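Local coordinates for protein alpha-galactosidase (Lactobacillus brevis, PDB 3MI6) that probably hydrolyses terminal, non-reducing alpha-D-galactose residues from alpha-galactosides, as a glycoside hydrolase of family 36, at residues 340-345 with 366-371; 410-415 with 475-480. All coordinates share one frame; numbering follows the deposited sequence.

Contact 1. Residues 340-345 with 366-371; sequences TYFDFN and LDDGWF
Phe344 turns the far end of its ring onto Leu366, its CZ lying 3.6 Å from Leu366 CD1 and CE1 nearly as close to the same methyl. At the rim of the same ring the backbone takes over: Phe344 CE2 is 3.5 Å from Asp368 O, and this oxygen lies in the ring plane, where the slightly positive C-H edge can meet it. The ring reaches this place with CG between its own backbone N and carbonyl carbon (chi1 73°), which sends it from the loop 340-345 straight at the loop 366-371. Gly369 CA lies at the edge of the Phe342 ring, 4.5 Å from Phe342 CD1. A CB on Gly369 would be directed at Phe344, but the backbone angles, with a positive phi of 127°, would by themselves press it against the carbonyl O of Asp368. Phe342, the second aromatic residue, makes a different contact, ring edge to carboxylate: its CE1 is 3.7 Å from Asp368 CG, with ring and carboxylate planes 78° apart. Asp368 OD1 lies at the ring edge in its plane, while OD2 forms a salt bridge with Arg374. A type II' turn from Thr340 to Asp343 places Phe342 at its third position, with Phe344 two residues further on. Asp368 N bonds to Asp367 OD2 at 2.8 Å, a link within the segment 366-371. Both aspartates are predicted to bind substrate, and Phe342 lies close to Arg444, another predicted substrate residue, so the contact lies beside the probable binding site. It joins the loop between helices 337-340 and 346-358 to the loop after barrel strand 363-366, with Leu349 of helix 346-358 touching both Phe344 and Leu366, and strand 408-413 flanking Asp367 and Asp368 through Trp412.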
ATOM      1  N   THR D 340      42.820   4.744 -20.686  1.00 63.03           N
ATOM      2  CA  THR D 340      44.073   5.482 -20.521  1.00 67.99           C
ATOM      3  C   THR D 340      43.806   6.762 -19.707  1.00 71.60           C
ATOM      4  O   THR D 340      44.644   7.192 -18.908  1.00 74.37           O
ATOM      5  CB  THR D 340      44.847   5.596 -21.869  1.00 66.84           C
ATOM      6  OG1 THR D 340      43.941   5.975 -22.911  1.00 64.54           O
ATOM      7  CG2 THR D 340      45.517   4.274 -22.243  1.00 62.46           C
ATOM      8  N   TYR D 341      42.641   7.366 -19.907  1.00 70.38           N
ATOM      9  CA  TYR D 341      42.363   8.763 -19.563  1.00 70.16           C
ATOM     10  C   TYR D 341      43.395   9.629 -20.297  1.00 69.87           C
ATOM     11  O   TYR D 341      43.795   9.295 -21.414  1.00 69.04           O
ATOM     12  CB  TYR D 341      42.417   8.975 -18.045  1.00 69.90           C
ATOM     13  CG  TYR D 341      41.354   8.158 -17.316  1.00 71.53           C
ATOM     14  CD1 TYR D 341      40.037   8.613 -17.233  1.00 66.66           C
ATOM     15  CD2 TYR D 341      41.658   6.923 -16.730  1.00 70.43           C
ATOM     16  CE1 TYR D 341      39.054   7.874 -16.576  1.00 65.53           C
ATOM     17  CE2 TYR D 341      40.678   6.172 -16.068  1.00 67.72           C
ATOM     18  CZ  TYR D 341      39.377   6.656 -15.997  1.00 67.69           C
ATOM     19  OH  TYR D 341      38.393   5.932 -15.355  1.00 60.76           O
ATOM     20  N   PHE D 342      43.827  10.733 -19.696  1.00 73.17           N
ATOM     21  CA  PHE D 342      44.679  11.697 -20.406  1.00 69.75           C
ATOM     22  C   PHE D 342      46.089  11.164 -20.663  1.00 70.43           C
ATOM     23  O   PHE D 342      46.856  11.760 -21.424  1.00 68.16           O
ATOM     24  CB  PHE D 342      44.756  13.024 -19.645  1.00 65.95           C
ATOM     25  CG  PHE D 342      43.419  13.579 -19.261  1.00 65.54           C
ATOM     26  CD1 PHE D 342      42.638  14.246 -20.193  1.00 62.66           C
ATOM     27  CD2 PHE D 342      42.939  13.437 -17.966  1.00 64.14           C
ATOM     28  CE1 PHE D 342      41.399  14.758 -19.839  1.00 60.25           C
ATOM     29  CE2 PHE D 342      41.700  13.949 -17.605  1.00 61.10           C
ATOM     30  CZ  PHE D 342      40.929  14.610 -18.544  1.00 59.94           C
ATOM     31  N   ASP D 343      46.419  10.043 -20.023  1.00 73.82           N
ATOM     32  CA  ASP D 343      47.766   9.471 -20.096  1.00 76.54           C
ATOM     33  C   ASP D 343      47.941   8.592 -21.335  1.00 76.33           C
ATOM     34  O   ASP D 343      47.900   7.357 -21.248  1.00 75.33           O
ATOM     35  CB  ASP D 343      48.094   8.683 -18.813  1.00 77.00           C
ATOM     36  CG  ASP D 343      49.501   8.071 -18.822  1.00 78.97           C
ATOM     37  OD1 ASP D 343      50.338   8.437 -19.681  1.00 79.22           O
ATOM     38  OD2 ASP D 343      49.768   7.217 -17.952  1.00 77.13           O
ATOM     39  N   PHE D 344      48.129   9.238 -22.485  1.00 72.81           N
ATOM     40  CA  PHE D 344      48.350   8.516 -23.733  1.00 73.19           C
ATOM     41  C   PHE D 344      49.140   9.322 -24.753  1.00 70.09           C
ATOM     42  O   PHE D 344      49.345  10.521 -24.599  1.00 71.50           O
ATOM     43  CB  PHE D 344      47.019   8.019 -24.346  1.00 72.55           C
ATOM     44  CG  PHE D 344      46.165   9.111 -24.950  1.00 71.48           C
ATOM     45  CD1 PHE D 344      46.448   9.616 -26.216  1.00 68.33           C
ATOM     46  CD2 PHE D 344      45.068   9.620 -24.258  1.00 69.97           C
ATOM     47  CE1 PHE D 344      45.668  10.613 -26.777  1.00 62.26           C
ATOM     48  CE2 PHE D 344      44.279  10.622 -24.816  1.00 65.12           C
ATOM     49  CZ  PHE D 344      44.584  11.117 -26.079  1.00 63.00           C
ATOM     50  N   ASN D 345      49.594   8.625 -25.784  1.00 72.59           N
ATOM     51  CA  ASN D 345      50.244   9.225 -26.944  1.00 79.93           C
ATOM     52  C   ASN D 345      50.006   8.320 -28.161  1.00 81.38           C
ATOM     53  O   ASN D 345      49.550   7.183 -28.000  1.00 78.09           O
ATOM     54  CB  ASN D 345      51.744   9.465 -26.686  1.00 81.29           C
ATOM     55  CG  ASN D 345      52.486   8.205 -26.225  1.00 79.99           C
ATOM     56  OD1 ASN D 345      52.238   7.102 -26.719  1.00 79.46           O
ATOM     57  ND2 ASN D 345      53.418   8.376 -25.283  1.00 69.59           N
ATOM     58  N   LEU D 366      39.057   8.125 -30.522  1.00 44.91           N
ATOM     59  CA  LEU D 366      39.957   8.873 -29.667  1.00 46.33           C
ATOM     60  C   LEU D 366      39.148   9.841 -28.789  1.00 52.58           C
ATOM     61  O   LEU D 366      38.361  10.644 -29.307  1.00 50.98           O
ATOM     62  CB  LEU D 366      40.939   9.631 -30.544  1.00 49.56           C
ATOM     63  CG  LEU D 366      41.922  10.586 -29.887  1.00 54.68           C
ATOM     64  CD1 LEU D 366      42.824   9.834 -28.960  1.00 53.32           C
ATOM     65  CD2 LEU D 366      42.722  11.310 -30.961  1.00 59.14           C
ATOM     66  N   ASP D 367      39.317   9.763 -27.467  1.00 50.47           N
ATOM     67  CA  ASP D 367      38.511  10.588 -26.562  1.00 49.56           C
ATOM     68  C   ASP D 367      39.273  11.824 -26.099  1.00 51.56           C
ATOM     69  O   ASP D 367      40.181  12.300 -26.784  1.00 55.66           O
ATOM     70  CB  ASP D 367      38.002   9.777 -25.353  1.00 52.13           C
ATOM     71  CG  ASP D 367      36.614  10.244 -24.851  1.00 52.43           C
ATOM     72  OD1 ASP D 367      35.580   9.748 -25.365  1.00 49.17           O
ATOM     73  OD2 ASP D 367      36.561  11.088 -23.927  1.00 48.01           O
ATOM     74  N   ASP D 368      38.893  12.329 -24.931  1.00 48.75           N
ATOM     75  CA  ASP D 368      39.413  13.574 -24.392  1.00 50.17           C
ATOM     76  C   ASP D 368      40.938  13.554 -24.328  1.00 54.56           C
ATOM     77  O   ASP D 368      41.530  12.567 -23.890  1.00 56.38           O
ATOM     78  CB  ASP D 368      38.819  13.810 -22.994  1.00 51.14           C
ATOM     79  CG  ASP D 368      38.927  15.258 -22.529  1.00 49.16           C
ATOM     80  OD1 ASP D 368      39.817  15.995 -22.991  1.00 50.69           O
ATOM     81  OD2 ASP D 368      38.115  15.658 -21.679  1.00 48.80           O
ATOM     82  N   GLY D 369      41.567  14.636 -24.780  1.00 54.09           N
ATOM     83  CA  GLY D 369      42.996  14.814 -24.598  1.00 55.70           C
ATOM     84  C   GLY D 369      43.822  15.111 -25.838  1.00 56.85           C
ATOM     85  O   GLY D 369      45.007  15.396 -25.734  1.00 62.07           O
ATOM     86  N   TRP D 370      43.212  15.067 -27.011  1.00 57.40           N
ATOM     87  CA  TRP D 370      43.981  15.174 -28.246  1.00 60.57           C
ATOM     88  C   TRP D 370      44.306  16.612 -28.666  1.00 61.53           C
ATOM     89  O   TRP D 370      45.181  16.846 -29.507  1.00 63.83           O
ATOM     90  CB  TRP D 370      43.251  14.456 -29.381  1.00 61.60           C
ATOM     91  CG  TRP D 370      41.915  15.038 -29.677  1.00 55.65           C
ATOM     92  CD1 TRP D 370      40.735  14.681 -29.114  1.00 56.98           C
ATOM     93  CD2 TRP D 370      41.623  16.084 -30.597  1.00 52.00           C
ATOM     94  NE1 TRP D 370      39.719  15.435 -29.628  1.00 56.37           N
ATOM     95  CE2 TRP D 370      40.238  16.308 -30.544  1.00 55.81           C
ATOM     96  CE3 TRP D 370      42.395  16.853 -31.461  1.00 56.66           C
ATOM     97  CZ2 TRP D 370      39.602  17.272 -31.326  1.00 55.61           C
ATOM     98  CZ3 TRP D 370      41.769  17.809 -32.238  1.00 59.89           C
ATOM     99  CH2 TRP D 370      40.384  18.009 -32.168  1.00 58.53           C
ATOM    100  N   PHE D 371      43.603  17.571 -28.079  1.00 58.64           N
ATOM    101  CA  PHE D 371      43.684  18.961 -28.514  1.00 60.71           C
ATOM    102  C   PHE D 371      44.519  19.840 -27.565  1.00 61.89           C
ATOM    103  O   PHE D 371      44.762  19.467 -26.414  1.00 62.74           O
ATOM    104  CB  PHE D 371      42.269  19.512 -28.644  1.00 55.29           C
ATOM    105  CG  PHE D 371      41.432  19.308 -27.412  1.00 57.19           C
ATOM    106  CD1 PHE D 371      41.098  20.375 -26.597  1.00 56.46           C
ATOM    107  CD2 PHE D 371      40.997  18.041 -27.052  1.00 56.31           C
ATOM    108  CE1 PHE D 371      40.328  20.186 -25.457  1.00 55.14           C
ATOM    109  CE2 PHE D 371      40.234  17.849 -25.909  1.00 52.91           C
ATOM    110  CZ  PHE D 371      39.895  18.925 -25.118  1.00 53.03           C
TER

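Contact 2. Residues 410-415 with 475-480; sequences GLWFEP and YIKWDM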
ATOM      1  N   GLY D 410      36.776   7.900 -35.061  1.00 42.78           N
ATOM      2  CA  GLY D 410      35.940   8.916 -34.458  1.00 44.61           C
ATOM      3  C   GLY D 410      36.724   9.657 -33.404  1.00 47.15           C
ATOM      4  O   GLY D 410      37.709   9.122 -32.876  1.00 45.58           O
ATOM      5  N   LEU D 411      36.308  10.889 -33.113  1.00 44.98           N
ATOM      6  CA  LEU D 411      36.935  11.664 -32.047  1.00 46.31           C
ATOM      7  C   LEU D 411      35.958  12.548 -31.276  1.00 44.85           C
ATOM      8  O   LEU D 411      34.831  12.773 -31.699  1.00 44.61           O
ATOM      9  CB  LEU D 411      38.159  12.463 -32.547  1.00 52.21           C
ATOM     10  CG  LEU D 411      38.002  13.796 -33.288  1.00 53.63           C
ATOM     11  CD1 LEU D 411      37.689  14.888 -32.308  1.00 54.01           C
ATOM     12  CD2 LEU D 411      39.265  14.158 -34.045  1.00 55.58           C
ATOM     13  N   TRP D 412      36.440  13.055 -30.149  1.00 47.73           N
ATOM     14  CA  TRP D 412      35.651  13.685 -29.101  1.00 44.85           C
ATOM     15  C   TRP D 412      35.815  15.210 -29.128  1.00 47.03           C
ATOM     16  O   TRP D 412      36.926  15.733 -29.091  1.00 47.30           O
ATOM     17  CB  TRP D 412      36.153  13.111 -27.769  1.00 43.09           C
ATOM     18  CG  TRP D 412      35.554  13.627 -26.506  1.00 44.40           C
ATOM     19  CD1 TRP D 412      34.663  12.978 -25.714  1.00 46.38           C
ATOM     20  CD2 TRP D 412      35.854  14.867 -25.840  1.00 47.13           C
ATOM     21  NE1 TRP D 412      34.367  13.736 -24.608  1.00 47.10           N
ATOM     22  CE2 TRP D 412      35.084  14.903 -24.660  1.00 47.36           C
ATOM     23  CE3 TRP D 412      36.689  15.954 -26.132  1.00 47.24           C
ATOM     24  CZ2 TRP D 412      35.113  15.989 -23.774  1.00 48.28           C
ATOM     25  CZ3 TRP D 412      36.722  17.024 -25.250  1.00 46.58           C
ATOM     26  CH2 TRP D 412      35.940  17.036 -24.088  1.00 44.94           C
ATOM     27  N   PHE D 413      34.704  15.920 -29.218  1.00 44.65           N
ATOM     28  CA  PHE D 413      34.698  17.355 -29.001  1.00 44.16           C
ATOM     29  C   PHE D 413      33.805  17.678 -27.805  1.00 46.37           C
ATOM     30  O   PHE D 413      32.923  16.888 -27.444  1.00 44.45           O
ATOM     31  CB  PHE D 413      34.131  18.083 -30.217  1.00 45.73           C
ATOM     32  CG  PHE D 413      34.976  17.978 -31.447  1.00 50.53           C
ATOM     33  CD1 PHE D 413      35.940  18.934 -31.722  1.00 51.78           C
ATOM     34  CD2 PHE D 413      34.790  16.937 -32.344  1.00 48.67           C
ATOM     35  CE1 PHE D 413      36.716  18.841 -32.866  1.00 54.26           C
ATOM     36  CE2 PHE D 413      35.556  16.839 -33.484  1.00 46.64           C
ATOM     37  CZ  PHE D 413      36.523  17.789 -33.746  1.00 50.43           C
ATOM     38  N   GLU D 414      34.031  18.848 -27.207  1.00 47.41           N
ATOM     39  CA  GLU D 414      33.102  19.452 -26.247  1.00 44.48           C
ATOM     40  C   GLU D 414      32.979  20.928 -26.610  1.00 45.32           C
ATOM     41  O   GLU D 414      33.482  21.788 -25.893  1.00 42.70           O
ATOM     42  CB  GLU D 414      33.597  19.285 -24.799  1.00 44.29           C
ATOM     43  CG  GLU D 414      32.546  19.566 -23.720  1.00 42.06           C
ATOM     44  CD  GLU D 414      33.074  19.375 -22.300  1.00 42.91           C
ATOM     45  OE1 GLU D 414      34.131  18.741 -22.124  1.00 43.78           O
ATOM     46  OE2 GLU D 414      32.427  19.857 -21.348  1.00 42.49           O
ATOM     47  N   PRO D 415      32.296  21.215 -27.735  1.00 48.26           N
ATOM     48  CA  PRO D 415      32.200  22.515 -28.422  1.00 45.89           C
ATOM     49  C   PRO D 415      31.754  23.672 -27.540  1.00 45.30           C
ATOM     50  O   PRO D 415      32.409  24.724 -27.512  1.00 47.60           O
ATOM     51  CB  PRO D 415      31.111  22.274 -29.465  1.00 44.21           C
ATOM     52  CG  PRO D 415      31.142  20.823 -29.710  1.00 45.51           C
ATOM     53  CD  PRO D 415      31.457  20.195 -28.389  1.00 45.08           C
ATOM     54  N   TYR D 475      32.774   9.709 -37.385  1.00 44.60           N
ATOM     55  CA  TYR D 475      32.038   9.716 -36.125  1.00 44.42           C
ATOM     56  C   TYR D 475      32.610  10.767 -35.191  1.00 43.32           C
ATOM     57  O   TYR D 475      33.816  10.989 -35.158  1.00 43.56           O
ATOM     58  CB  TYR D 475      32.159   8.322 -35.502  1.00 43.45           C
ATOM     59  CG  TYR D 475      31.732   8.130 -34.059  1.00 43.20           C
ATOM     60  CD1 TYR D 475      32.573   8.457 -33.016  1.00 42.46           C
ATOM     61  CD2 TYR D 475      30.521   7.525 -33.749  1.00 44.47           C
ATOM     62  CE1 TYR D 475      32.197   8.238 -31.697  1.00 43.72           C
ATOM     63  CE2 TYR D 475      30.137   7.298 -32.434  1.00 42.62           C
ATOM     64  CZ  TYR D 475      30.979   7.655 -31.410  1.00 43.91           C
ATOM     65  OH  TYR D 475      30.596   7.434 -30.096  1.00 42.69           O
ATOM     66  N   ILE D 476      31.732  11.412 -34.439  1.00 42.14           N
ATOM     67  CA  ILE D 476      32.131  12.408 -33.459  1.00 40.12           C
ATOM     68  C   ILE D 476      31.349  12.193 -32.153  1.00 41.90           C
ATOM     69  O   ILE D 476      30.127  12.056 -32.145  1.00 40.20           O
ATOM     70  CB  ILE D 476      31.947  13.852 -34.018  1.00 40.90           C
ATOM     71  CG1 ILE D 476      33.177  14.270 -34.830  1.00 43.90           C
ATOM     72  CG2 ILE D 476      31.716  14.845 -32.914  1.00 37.45           C
ATOM     73  CD1 ILE D 476      32.997  15.546 -35.600  1.00 40.81           C
ATOM     74  N   LYS D 477      32.072  12.106 -31.050  1.00 42.06           N
ATOM     75  CA  LYS D 477      31.445  12.126 -29.747  1.00 41.30           C
ATOM     76  C   LYS D 477      31.412  13.589 -29.321  1.00 40.45           C
ATOM     77  O   LYS D 477      32.448  14.220 -29.128  1.00 38.42           O
ATOM     78  CB  LYS D 477      32.237  11.267 -28.757  1.00 41.46           C
ATOM     79  CG  LYS D 477      31.523  10.952 -27.440  1.00 44.24           C
ATOM     80  CD  LYS D 477      32.433  10.074 -26.567  1.00 46.80           C
ATOM     81  CE  LYS D 477      31.902   9.874 -25.151  1.00 47.10           C
ATOM     82  NZ  LYS D 477      32.839   9.082 -24.271  1.00 46.01           N
ATOM     83  N   TRP D 478      30.207  14.125 -29.205  1.00 39.76           N
ATOM     84  CA  TRP D 478      29.996  15.523 -28.855  1.00 39.81           C
ATOM     85  C   TRP D 478      29.490  15.614 -27.414  1.00 41.13           C
ATOM     86  O   TRP D 478      28.303  15.415 -27.127  1.00 39.36           O
ATOM     87  CB  TRP D 478      29.005  16.137 -29.847  1.00 38.91           C
ATOM     88  CG  TRP D 478      28.514  17.523 -29.548  1.00 42.13           C
ATOM     89  CD1 TRP D 478      28.435  18.127 -28.332  1.00 42.13           C
ATOM     90  CD2 TRP D 478      27.988  18.460 -30.494  1.00 43.91           C
ATOM     91  NE1 TRP D 478      27.901  19.390 -28.459  1.00 40.37           N
ATOM     92  CE2 TRP D 478      27.614  19.617 -29.775  1.00 41.81           C
ATOM     93  CE3 TRP D 478      27.795  18.432 -31.881  1.00 41.49           C
ATOM     94  CZ2 TRP D 478      27.062  20.736 -30.392  1.00 41.63           C
ATOM     95  CZ3 TRP D 478      27.242  19.545 -32.495  1.00 42.86           C
ATOM     96  CH2 TRP D 478      26.883  20.683 -31.752  1.00 42.93           C
ATOM     97  N   ASP D 479      30.414  15.920 -26.513  1.00 41.76           N
ATOM     98  CA  ASP D 479      30.160  15.871 -25.083  1.00 39.33           C
ATOM     99  C   ASP D 479      29.769  17.256 -24.551  1.00 39.69           C
ATOM    100  O   ASP D 479      29.750  18.230 -25.297  1.00 40.39           O
ATOM    101  CB  ASP D 479      31.416  15.354 -24.392  1.00 40.31           C
ATOM    102  CG  ASP D 479      31.134  14.747 -23.046  1.00 43.62           C
ATOM    103  OD1 ASP D 479      30.026  14.974 -22.505  1.00 40.52           O
ATOM    104  OD2 ASP D 479      32.031  14.037 -22.530  1.00 47.19           O
HETATM  105  N   MSE D 480      29.457  17.336 -23.260  1.00 40.21           N
HETATM  106  CA  MSE D 480      28.985  18.571 -22.632  1.00 40.18           C
HETATM  107  C   MSE D 480      28.934  18.352 -21.114  1.00 40.88           C
HETATM  108  O   MSE D 480      27.984  17.747 -20.603  1.00 40.86           O
HETATM  109  CB  MSE D 480      27.607  18.950 -23.185  1.00 39.26           C
HETATM  110  CG  MSE D 480      27.224  20.405 -22.982  1.00 42.11           C
HETATM  111 SE   MSE D 480      26.480  20.814 -21.215  1.00 74.91          SE
HETATM  112  CE  MSE D 480      24.682  20.043 -21.378  1.00 37.55           C
TER
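The carboxylate of Asp479 is gripped at both oxygens: Trp412 NE1 gives a hydrogen bond to Asp479 OD2 at 3.1 Å, meeting the anti lone pair of OD2, the one turned away from OD1, and OD1 accepts from the backbone N of Ser529. The indole and carboxylate planes stand 81° apart, and the Asp479 oxygen is tilted a little out of the ring plane. Trp412 holds CG anti to its backbone N (chi1 177°), which carries the ring across to the other strand, where Trp412 CD1 rests 3.8 Å from CD of the extended Lys477 chain. That chain ends in a salt bridge from Lys477 NZ to Asp367 OD1. An alanine in place of Trp412 would probably leave Asp479 OD2 without its indole donor and open a gap beside the Lys477 chain, setting the carboxylate freer to turn. Beneath these groups the strands run parallel with a modest twist, as neighbours in the TIM barrel. Their ladder passes from Leu411 N to Tyr475 O, from Lys477 N to Leu411 O, and from Phe413 N to Lys477 O, and it closes where Asp479 N meets Phe413 O at 2.8 Å and 174°, fixing the backbone of the aspartate. On the opposite face of the sheet, towards helix 454-471, Phe413 CE2 packs 3.6 Å from Ile476 CD1. Further on, Pro415 CG sits over the five-membered ring of Trp478, 3.8 Å from its centroid, a CH-pi contact. Asp479 is the predicted nucleophile, so backbone and indole together probably hold its carboxylate in a set orientation at the C-terminal mouth of the barrel.

How the contacts relate
From the N terminus the chain passes the beta-sandwich region and enters the barrel at strand 333-335. Contact 1 closes a short loop, 340-345 to 366-371, which holds helix 346-358 and strand 363-366. Contact 2 follows in series, closing the longer excursion from 410-415 to 475-480 through helix 454-471; neither lies within or crosses the other. They still touch: Leu366 N probably bonds to Gly410 O and Trp370 NE1 to Trp412 O, making 408-413 the shared strand. Together they tie successive strands 363-366, 408-413 and 475-478 and the loops after them, on the side where the predicted substrate residues Asp367, Asp368 and Asp479 gather.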